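Local coordinates for protein-tyrosine-phosphatase (Vibrio vulnificus, PDB 7DHF) that probably removes phosphate from tyrosine residues of proteins, as a low-molecular-weight protein tyrosine phosphatase encoded by the capsular polysaccharide gene wzb, at residues A[5-10]-A[82-87]; A[23-28]-A[137-142]; A[41-46]-A[72-77]. The protein carries 1 engineered substitution. All blocks are in the same frame, centred on the assembly; numbering follows the deposited sequence. Where two conformers were deposited one is given.

Contact 1. Residues A[5-10]-A[82-87]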
loop_
_atom_site.group_PDB
_atom_site.type_symbol
_atom_site.label_atom_id
_atom_site.label_comp_id
_atom_site.label_asym_id
_atom_site.label_seq_id
_atom_site.Cartn_x
_atom_site.Cartn_y
_atom_site.Cartn_z
ATOM N N PHE A 5 8.207 -4.053 14.525
ATOM C CA PHE A 5 7.186 -3.548 13.610
ATOM C C PHE A 5 6.087 -4.598 13.552
ATOM O O PHE A 5 6.218 -5.619 12.874
ATOM C CB PHE A 5 7.764 -3.316 12.219
ATOM C CG PHE A 5 8.909 -2.345 12.174
ATOM C CD1 PHE A 5 8.736 -1.026 12.556
ATOM C CD2 PHE A 5 10.157 -2.751 11.733
ATOM C CE1 PHE A 5 9.790 -0.131 12.503
ATOM C CE2 PHE A 5 11.211 -1.863 11.678
ATOM C CZ PHE A 5 11.028 -0.552 12.064
ATOM N N ASN A 6 4.996 -4.345 14.272
ATOM C CA ASN A 6 3.876 -5.272 14.342
ATOM C C ASN A 6 2.659 -4.819 13.557
ATOM O O ASN A 6 1.942 -5.662 13.014
ATOM C CB ASN A 6 3.469 -5.495 15.801
ATOM C CG ASN A 6 4.558 -6.168 16.604
ATOM O OD1 ASN A 6 5.255 -7.050 16.102
ATOM N ND2 ASN A 6 4.718 -5.751 17.851
ATOM N N LYS A 7 2.410 -3.516 13.488
ATOM C CA LYS A 7 1.308 -2.955 12.718
ATOM C C LYS A 7 1.901 -2.172 11.555
ATOM O O LYS A 7 2.720 -1.270 11.764
ATOM C CB LYS A 7 0.449 -2.047 13.597
ATOM C CG LYS A 7 -0.211 -2.770 14.763
ATOM C CD LYS A 7 -1.088 -1.840 15.591
ATOM C CE LYS A 7 -2.350 -1.436 14.839
ATOM N NZ LYS A 7 -3.181 -0.471 15.610
ATOM N N ILE A 8 1.483 -2.514 10.338
ATOM C CA ILE A 8 2.082 -1.991 9.116
ATOM C C ILE A 8 0.995 -1.304 8.300
ATOM O O ILE A 8 -0.069 -1.886 8.060
ATOM C CB ILE A 8 2.732 -3.119 8.293
ATOM C CG1 ILE A 8 3.766 -3.873 9.135
ATOM C CG2 ILE A 8 3.376 -2.558 7.034
ATOM C CD1 ILE A 8 4.156 -5.216 8.566
ATOM N N LEU A 9 1.273 -0.080 7.855
ATOM C CA LEU A 9 0.349 0.694 7.037
ATOM C C LEU A 9 0.973 0.898 5.663
ATOM O O LEU A 9 2.038 1.513 5.546
ATOM C CB LEU A 9 0.060 2.047 7.691
ATOM C CG LEU A 9 -1.010 2.908 7.013
ATOM C CD1 LEU A 9 -2.394 2.285 7.169
ATOM C CD2 LEU A 9 -0.991 4.320 7.571
ATOM N N VAL A 10 0.313 0.382 4.630
ATOM C CA VAL A 10 0.760 0.556 3.252
ATOM C C VAL A 10 0.065 1.784 2.681
ATOM O O VAL A 10 -1.165 1.889 2.732
ATOM C CB VAL A 10 0.449 -0.698 2.421
ATOM C CG1 VAL A 10 0.920 -0.525 0.986
ATOM C CG2 VAL A 10 1.089 -1.923 3.057
ATOM N N GLN A 82 -1.247 4.901 14.857
ATOM C CA GLN A 82 -1.693 3.552 15.175
ATOM C C GLN A 82 -0.805 2.468 14.580
ATOM O O GLN A 82 -1.046 1.285 14.842
ATOM C CB GLN A 82 -3.125 3.341 14.674
ATOM C CG GLN A 82 -4.131 4.341 15.208
ATOM C CD GLN A 82 -5.533 4.069 14.702
ATOM O OE1 GLN A 82 -6.134 4.903 14.026
ATOM N NE2 GLN A 82 -6.062 2.894 15.029
ATOM N N TYR A 83 0.207 2.830 13.793
ATOM C CA TYR A 83 1.017 1.850 13.085
ATOM C C TYR A 83 2.492 2.055 13.395
ATOM O O TYR A 83 2.950 3.177 13.628
ATOM C CB TYR A 83 0.729 1.894 11.574
ATOM C CG TYR A 83 -0.691 1.467 11.296
ATOM C CD1 TYR A 83 -1.000 0.138 11.051
ATOM C CD2 TYR A 83 -1.731 2.386 11.340
ATOM C CE1 TYR A 83 -2.302 -0.260 10.831
ATOM C CE2 TYR A 83 -3.034 1.999 11.120
ATOM C CZ TYR A 83 -3.315 0.675 10.869
ATOM O OH TYR A 83 -4.615 0.288 10.655
ATOM N N ASP A 84 3.223 0.940 13.419
ATOM C CA ASP A 84 4.647 0.944 13.729
ATOM C C ASP A 84 5.509 1.204 12.506
ATOM O O ASP A 84 6.629 1.712 12.638
ATOM C CB ASP A 84 5.051 -0.410 14.314
ATOM C CG ASP A 84 4.241 -0.783 15.535
ATOM O OD1 ASP A 84 4.190 0.026 16.485
ATOM O OD2 ASP A 84 3.665 -1.891 15.548
ATOM N N LEU A 85 5.016 0.848 11.324
ATOM C CA LEU A 85 5.776 0.942 10.089
ATOM C C LEU A 85 4.839 1.400 8.985
ATOM O O LEU A 85 3.712 0.909 8.877
ATOM C CB LEU A 85 6.369 -0.424 9.718
ATOM C CG LEU A 85 7.178 -0.505 8.423
ATOM C CD1 LEU A 85 8.425 0.361 8.502
ATOM C CD2 LEU A 85 7.542 -1.951 8.125
ATOM N N ILE A 86 5.305 2.348 8.179
ATOM C CA ILE A 86 4.553 2.858 7.039
ATOM C C ILE A 86 5.388 2.622 5.790
ATOM O O ILE A 86 6.559 3.017 5.740
ATOM C CB ILE A 86 4.228 4.354 7.201
ATOM C CG1 ILE A 86 3.418 4.583 8.481
ATOM C CG2 ILE A 86 3.466 4.865 5.982
ATOM C CD1 ILE A 86 3.240 6.039 8.847
ATOM N N LEU A 87 4.793 1.968 4.792
ATOM C CA LEU A 87 5.473 1.651 3.538
ATOM C C LEU A 87 4.747 2.364 2.405
ATOM O O LEU A 87 3.589 2.049 2.114
ATOM C CB LEU A 87 5.495 0.143 3.302
ATOM C CG LEU A 87 6.223 -0.691 4.359
ATOM C CD1 LEU A 87 6.129 -2.169 4.021
ATOM C CD2 LEU A 87 7.678 -0.272 4.493
#
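Two backbone N-H groups, those of Asn6 and Lys7, grip one carboxylate oxygen, OD2 of Asp84, just where two neighbouring strands of the central parallel sheet begin. Lys7 N lies 2.9 Å from Asp84 OD2; both donors meet it on its anti side, from opposite faces of the carboxylate plane. In return Lys7 O accepts from Asp84 N at 2.8 Å and, over a longer 3.2 Å, from Leu85 N. Regular parallel pairing then takes over: Leu9 N reaches Leu85 O at 2.8 Å in a nearly straight bond (168°), and Leu87 N bonds to Leu9 O.

Ile8, Leu85 and Leu87 lie on the sheet face covered by helix 18-29, where Ile8 CG2 meets Leu87 CD1. Leu9 and Ile86 lie on the opposite face, where Leu9 CB is 4.3 Å from Ile86 CG1. The Phe5 ring, its CD1 3.7 Å from Leu85 CB, also touches Met109 of strand 108-110.

Tyr83 is sandwiched. Leu9 CB makes a CH-pi contact over one face. The Lys7 bend at chi3 (71°) brings CE over the opposite face, and NZ beyond it lies 4.9 Å from the Tyr83 ring centroid, near the ring normal, a cation-pi contact; NZ also bonds weakly to Gln82 O.

Contact 2. Residues A[23-28]-A[137-142]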
loop_
_atom_site.group_PDB
_atom_site.type_symbol
_atom_site.label_atom_id
_atom_site.label_comp_id
_atom_site.label_asym_id
_atom_site.label_seq_id
_atom_site.Cartn_x
_atom_site.Cartn_y
_atom_site.Cartn_z
ATOM N N GLU A 23 -1.271 -4.119 0.858
ATOM C CA GLU A 23 -1.810 -4.520 2.155
ATOM C C GLU A 23 -2.082 -6.017 2.196
ATOM O O GLU A 23 -1.644 -6.719 3.113
ATOM C CB GLU A 23 -3.102 -3.750 2.447
ATOM C CG GLU A 23 -3.847 -4.218 3.705
ATOM C CD GLU A 23 -5.286 -3.744 3.759
ATOM O OE1 GLU A 23 -5.553 -2.591 3.368
ATOM O OE2 GLU A 23 -6.154 -4.535 4.193
ATOM N N ARG A 24 -2.831 -6.519 1.214
ATOM C CA ARG A 24 -3.296 -7.900 1.269
ATOM C C ARG A 24 -2.190 -8.887 0.913
ATOM O O ARG A 24 -2.129 -9.978 1.487
ATOM C CB ARG A 24 -4.518 -8.076 0.368
ATOM C CG ARG A 24 -5.698 -7.185 0.746
ATOM C CD ARG A 24 -6.251 -7.504 2.131
ATOM N NE ARG A 24 -7.373 -6.631 2.482
ATOM C CZ ARG A 24 -8.638 -6.845 2.127
ATOM N NH1 ARG A 24 -8.968 -7.912 1.411
ATOM N NH2 ARG A 24 -9.578 -5.986 2.490
ATOM N N VAL A 25 -1.308 -8.528 -0.021
ATOM C CA VAL A 25 -0.155 -9.380 -0.308
ATOM C C VAL A 25 0.712 -9.521 0.934
ATOM O O VAL A 25 1.095 -10.630 1.325
ATOM C CB VAL A 25 0.642 -8.833 -1.508
ATOM C CG1 VAL A 25 1.956 -9.596 -1.680
ATOM C CG2 VAL A 25 -0.187 -8.918 -2.780
ATOM N N LEU A 26 1.023 -8.395 1.582
ATOM C CA LEU A 26 1.853 -8.439 2.780
ATOM C C LEU A 26 1.141 -9.163 3.917
ATOM O O LEU A 26 1.770 -9.910 4.675
ATOM C CB LEU A 26 2.237 -7.018 3.187
ATOM C CG LEU A 26 3.425 -6.862 4.136
ATOM C CD1 LEU A 26 4.707 -7.409 3.518
ATOM C CD2 LEU A 26 3.606 -5.400 4.512
ATOM N N GLN A 27 -0.171 -8.955 4.054
ATOM C CA GLN A 27 -0.908 -9.612 5.126
ATOM C C GLN A 27 -0.843 -11.126 4.980
ATOM O O GLN A 27 -0.720 -11.849 5.976
ATOM C CB GLN A 27 -2.359 -9.132 5.134
ATOM C CG GLN A 27 -3.187 -9.667 6.294
ATOM C CD GLN A 27 -2.687 -9.170 7.637
ATOM O OE1 GLN A 27 -3.127 -8.131 8.128
ATOM N NE2 GLN A 27 -1.763 -9.914 8.238
ATOM N N LYS A 28 -0.925 -11.624 3.745
ATOM C CA LYS A 28 -0.839 -13.063 3.518
ATOM C C LYS A 28 0.542 -13.594 3.881
ATOM O O LYS A 28 0.667 -14.700 4.421
ATOM C CB LYS A 28 -1.174 -13.373 2.060
ATOM C CG LYS A 28 -1.201 -14.852 1.730
ATOM C CD LYS A 28 -1.567 -15.069 0.273
ATOM C CE LYS A 28 -1.421 -16.521 -0.137
ATOM N NZ LYS A 28 -1.564 -16.688 -1.610
ATOM N N LEU A 137 5.639 -6.145 -9.150
ATOM C CA LEU A 137 6.547 -5.386 -8.296
ATOM C C LEU A 137 6.125 -5.471 -6.837
ATOM O O LEU A 137 6.968 -5.634 -5.949
ATOM C CB LEU A 137 6.614 -3.930 -8.753
ATOM C CG LEU A 137 7.219 -3.676 -10.136
ATOM C CD1 LEU A 137 7.141 -2.197 -10.480
ATOM C CD2 LEU A 137 8.659 -4.164 -10.218
ATOM N N ILE A 138 4.825 -5.350 -6.567
ATOM C CA ILE A 138 4.341 -5.438 -5.192
ATOM C C ILE A 138 4.676 -6.799 -4.601
ATOM O O ILE A 138 5.129 -6.902 -3.454
ATOM C CB ILE A 138 2.832 -5.131 -5.142
ATOM C CG1 ILE A 138 2.591 -3.653 -5.453
ATOM C CG2 ILE A 138 2.239 -5.508 -3.786
ATOM C CD1 ILE A 138 1.137 -3.290 -5.675
ATOM N N ASP A 139 4.471 -7.862 -5.380
ATOM C CA ASP A 139 4.753 -9.214 -4.909
ATOM C C ASP A 139 6.234 -9.381 -4.581
ATOM O O ASP A 139 6.595 -9.821 -3.484
ATOM C CB ASP A 139 4.311 -10.209 -5.986
ATOM C CG ASP A 139 4.380 -11.650 -5.527
ATOM O OD1 ASP A 139 4.472 -11.894 -4.307
ATOM O OD2 ASP A 139 4.321 -12.544 -6.399
ATOM N N GLU A 140 7.109 -9.031 -5.525
ATOM C CA GLU A 140 8.544 -9.137 -5.279
ATOM C C GLU A 140 8.959 -8.305 -4.073
ATOM O O GLU A 140 9.742 -8.760 -3.228
ATOM C CB GLU A 140 9.311 -8.665 -6.514
ATOM C CG GLU A 140 9.158 -9.553 -7.736
ATOM C CD GLU A 140 9.964 -9.050 -8.920
ATOM O OE1 GLU A 140 11.002 -8.390 -8.695
ATOM O OE2 GLU A 140 9.560 -9.313 -10.074
ATOM N N ALA A 141 8.453 -7.074 -3.983
ATOM C CA ALA A 141 8.825 -6.185 -2.889
ATOM C C ALA A 141 8.325 -6.712 -1.550
ATOM O O ALA A 141 9.039 -6.642 -0.542
ATOM C CB ALA A 141 8.258 -4.793 -3.158
ATOM N N ALA A 142 7.101 -7.241 -1.522
ATOM C CA ALA A 142 6.520 -7.735 -0.278
ATOM C C ALA A 142 7.235 -8.987 0.212
ATOM O O ALA A 142 7.447 -9.151 1.419
ATOM C CB ALA A 142 5.032 -8.014 -0.478
#
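This is helix-to-helix packing on one side of the parallel sheet of the low-molecular-weight phosphatase fold, between helix 18-29, which follows the first strand, and the C-terminal helix 128-146. The two short segments run in roughly the same direction, their axes 9.6 Å apart at closest approach and 35° from parallel. Four aliphatic side chains, Val25, Leu26, Ile138 and Ala142, do the work, and the contact is apolar and buried.

Val25 points toward the other helix. With CG1 anti to the backbone N (chi1 172°), that methyl comes to 3.7 Å from Ala142 CB and also lies 4.3 Å from Asp139 CA. The other branch, CG2, meets Ile138 CG2 at 4.3 Å. Leu26 enters differently: its CB leaves the helix to one side, but in one of its two modelled conformers CD1 comes to 4.1 Å from Ala142 CB and 3.9 Å from Ala142 O. The single methyl of Ala142 is thus touched by Val25 CG1 and, in that conformer, by Leu26 CD1, and Leu29 packs on it from the next turn. A methyl this short is consistent with the backbones coming close here, the CA atoms of Leu26 and Ala142 being 5.6 Å apart.

Asp139 points its CB away from helix 18-29, and its OD1 accepts from Gln143 NE2 one turn on. On the far side of helix 18-29, Arg24 NE makes a salt bridge to Glu23 OE2 at 3.0 Å; the oxygen lies in the guanidinium plane, but NE sits above the carboxylate plane. Ile138 also touches Arg18, predicted to belong to the active site, so the packing reaches the edge of the catalytic region. Paired helices laid over one face of a parallel sheet are typical of this Rossmann-like alpha/beta fold.

Contact 3. Residues A[41-46]-A[72-77]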
loop_
_atom_site.group_PDB
_atom_site.type_symbol
_atom_site.label_atom_id
_atom_site.label_comp_id
_atom_site.label_asym_id
_atom_site.label_seq_id
_atom_site.Cartn_x
_atom_site.Cartn_y
_atom_site.Cartn_z
ATOM N N ALA A 41 -4.418 11.043 -0.810
ATOM C CA ALA A 41 -5.402 11.900 -1.462
ATOM C C ALA A 41 -6.729 11.177 -1.656
ATOM O O ALA A 41 -7.485 11.493 -2.578
ATOM C CB ALA A 41 -4.874 12.426 -2.797
ATOM N N ALA A 42 -7.031 10.201 -0.800
ATOM C CA ALA A 42 -8.270 9.447 -0.958
ATOM C C ALA A 42 -9.490 10.353 -0.840
ATOM O O ALA A 42 -10.448 10.219 -1.610
ATOM C CB ALA A 42 -8.333 8.323 0.076
ATOM N N GLU A 43 -9.472 11.284 0.115
ATOM C CA GLU A 43 -10.628 12.149 0.332
ATOM C C GLU A 43 -10.807 13.128 -0.824
ATOM O O GLU A 43 -11.909 13.265 -1.369
ATOM C CB GLU A 43 -10.481 12.885 1.667
ATOM C CG GLU A 43 -11.784 13.429 2.241
ATOM C CD GLU A 43 -11.709 13.681 3.740
ATOM O OE1 GLU A 43 -10.606 13.573 4.315
ATOM O OE2 GLU A 43 -12.757 13.999 4.346
ATOM N N LYS A 44 -9.729 13.817 -1.216
ATOM C CA LYS A 44 -9.812 14.764 -2.325
ATOM C C LYS A 44 -10.184 14.075 -3.629
ATOM O O LYS A 44 -10.791 14.698 -4.510
ATOM C CB LYS A 44 -8.479 15.493 -2.504
ATOM C CG LYS A 44 -8.221 16.601 -1.506
ATOM C CD LYS A 44 -7.079 17.490 -1.974
ATOM C CE LYS A 44 -6.737 18.551 -0.945
ATOM N NZ LYS A 44 -6.174 17.957 0.297
ATOM N N SER A 45 -9.810 12.807 -3.785
ATOM C CA SER A 45 -10.160 12.043 -4.973
ATOM C C SER A 45 -11.592 11.521 -4.939
ATOM O O SER A 45 -12.022 10.881 -5.904
ATOM C CB SER A 45 -9.191 10.870 -5.140
ATOM O OG SER A 45 -7.854 11.326 -5.247
ATOM N N ARG A 46 -12.330 11.779 -3.858
ATOM C CA ARG A 46 -13.712 11.320 -3.710
ATOM C C ARG A 46 -13.794 9.797 -3.661
ATOM O O ARG A 46 -14.784 9.202 -4.093
ATOM C CB ARG A 46 -14.615 11.881 -4.814
ATOM C CG ARG A 46 -14.607 13.403 -4.890
ATOM C CD ARG A 46 -15.413 13.917 -6.077
ATOM N NE ARG A 46 -14.922 13.405 -7.353
ATOM C CZ ARG A 46 -13.845 13.861 -7.985
ATOM N NH1 ARG A 46 -13.481 13.329 -9.143
ATOM N NH2 ARG A 46 -13.128 14.849 -7.465
ATOM N N SER A 72 -11.425 2.222 0.772
ATOM C CA SER A 72 -10.407 3.263 0.729
ATOM C C SER A 72 -10.573 4.220 1.904
ATOM O O SER A 72 -11.690 4.614 2.252
ATOM C CB SER A 72 -10.522 4.037 -0.582
ATOM O OG SER A 72 -9.686 5.180 -0.580
ATOM N N GLN A 73 -9.450 4.590 2.523
ATOM C CA GLN A 73 -9.465 5.540 3.627
ATOM C C GLN A 73 -8.350 6.561 3.450
ATOM O O GLN A 73 -7.326 6.297 2.813
ATOM C CB GLN A 73 -9.339 4.851 4.995
ATOM C CG GLN A 73 -7.936 4.387 5.359
ATOM C CD GLN A 73 -7.881 3.776 6.743
ATOM O OE1 GLN A 73 -8.541 4.250 7.668
ATOM N NE2 GLN A 73 -7.102 2.714 6.891
ATOM N N GLN A 74 -8.554 7.723 4.066
ATOM C CA GLN A 74 -7.633 8.844 3.965
ATOM C C GLN A 74 -6.526 8.732 5.006
ATOM O O GLN A 74 -6.765 8.345 6.154
ATOM C CB GLN A 74 -8.402 10.149 4.188
ATOM C CG GLN A 74 -7.542 11.401 4.328
ATOM C CD GLN A 74 -6.759 11.728 3.073
ATOM O OE1 GLN A 74 -7.272 11.618 1.960
ATOM N NE2 GLN A 74 -5.505 12.130 3.248
ATOM N N LEU A 75 -5.313 9.087 4.594
ATOM C CA LEU A 75 -4.189 9.128 5.517
ATOM C C LEU A 75 -4.310 10.349 6.419
ATOM O O LEU A 75 -4.460 11.476 5.938
ATOM C CB LEU A 75 -2.887 9.202 4.727
ATOM C CG LEU A 75 -1.599 9.174 5.549
ATOM C CD1 LEU A 75 -1.316 7.770 6.060
ATOM C CD2 LEU A 75 -0.441 9.680 4.714
ATOM N N THR A 76 -4.248 10.125 7.730
ATOM C CA THR A 76 -4.288 11.203 8.706
ATOM C C THR A 76 -3.168 10.999 9.714
ATOM O O THR A 76 -2.597 9.913 9.830
ATOM C CB THR A 76 -5.614 11.237 9.475
ATOM O OG1 THR A 76 -5.709 10.075 10.309
ATOM C CG2 THR A 76 -6.798 11.280 8.522
ATOM N N SER A 77 -2.859 12.066 10.453
ATOM C CA SER A 77 -1.865 11.961 11.515
ATOM C C SER A 77 -2.304 10.962 12.577
ATOM O O SER A 77 -1.499 10.154 13.053
ATOM C CB SER A 77 -1.629 13.335 12.141
ATOM O OG SER A 77 -0.810 13.239 13.293
HETATM O O HOH W 1 -7.312 13.918 0.344
#
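A loop-to-loop contact joins the segment that follows strand 34-39 to the one that leads into helix 77-80, at one end of the parallel alpha/beta sheet. The first loop probably corresponds to the W-loop of this family, which carries an insertion in Vibrio vulnificus Wzb. The side chain of Ala41 lies about 9 Å from that of Ala12, the engineered residue at the predicted nucleophile position. The contact is mainly polar, and one glutamine side chain carries it.

Gln74 sends its amide across to the first turn of 41-46. CG stands anti to the backbone N (chi1 171°), and a bend at chi2 (64°) turns CD toward the other loop. There OE1 accepts the backbone N-H of Glu43 at 2.9 Å, in the plane of the amide carbonyl and almost straight (173° at the hydrogen). A water that donates to the same Gln74 OE1 at 2.8 Å accepts from Lys44 N. The other half of the amide is also held: Gln74 NE2 bonds to Leu75 O at 3.0 Å and to Ile40 O, so the group is fixed at both ends.

Within 41-46 the turn is closed by Ser45, whose N and OG reach Ala41 O from opposite faces of its plane; Arg46 N bonds to Glu43 O in a type I turn. The Glu43 chain crosses that of Gln74 at about a right angle, with Glu43 OE1 3.8 Å from Gln74 CG. Ala42 packs its CB against Gln73 O and, at 3.5 Å, against Ser72 OG, whose hydroxyl is bonded to Gly14 O.

How the contacts relate
Contact 2 is buried; contact 1 is buried along its strands but runs out to the surface at their starts, and contact 3 is partly buried. Strand 7-12 and helix 18-29 follow each other in the chain, and contacts 1 and 2 meet where Ile8 CG2 packs on Leu26 CD2. Contact 3 touches contact 1 on the other sheet face, through Leu75 and Leu9; contacts 2 and 3 do not touch and lie on opposite sides of the chain's centre. The chemistry changes accordingly: backbone pairing with an aspartate and a lysine where the strands begin in contact 1, purely apolar packing in contact 2, and a single amide with a bridging water in contact 3.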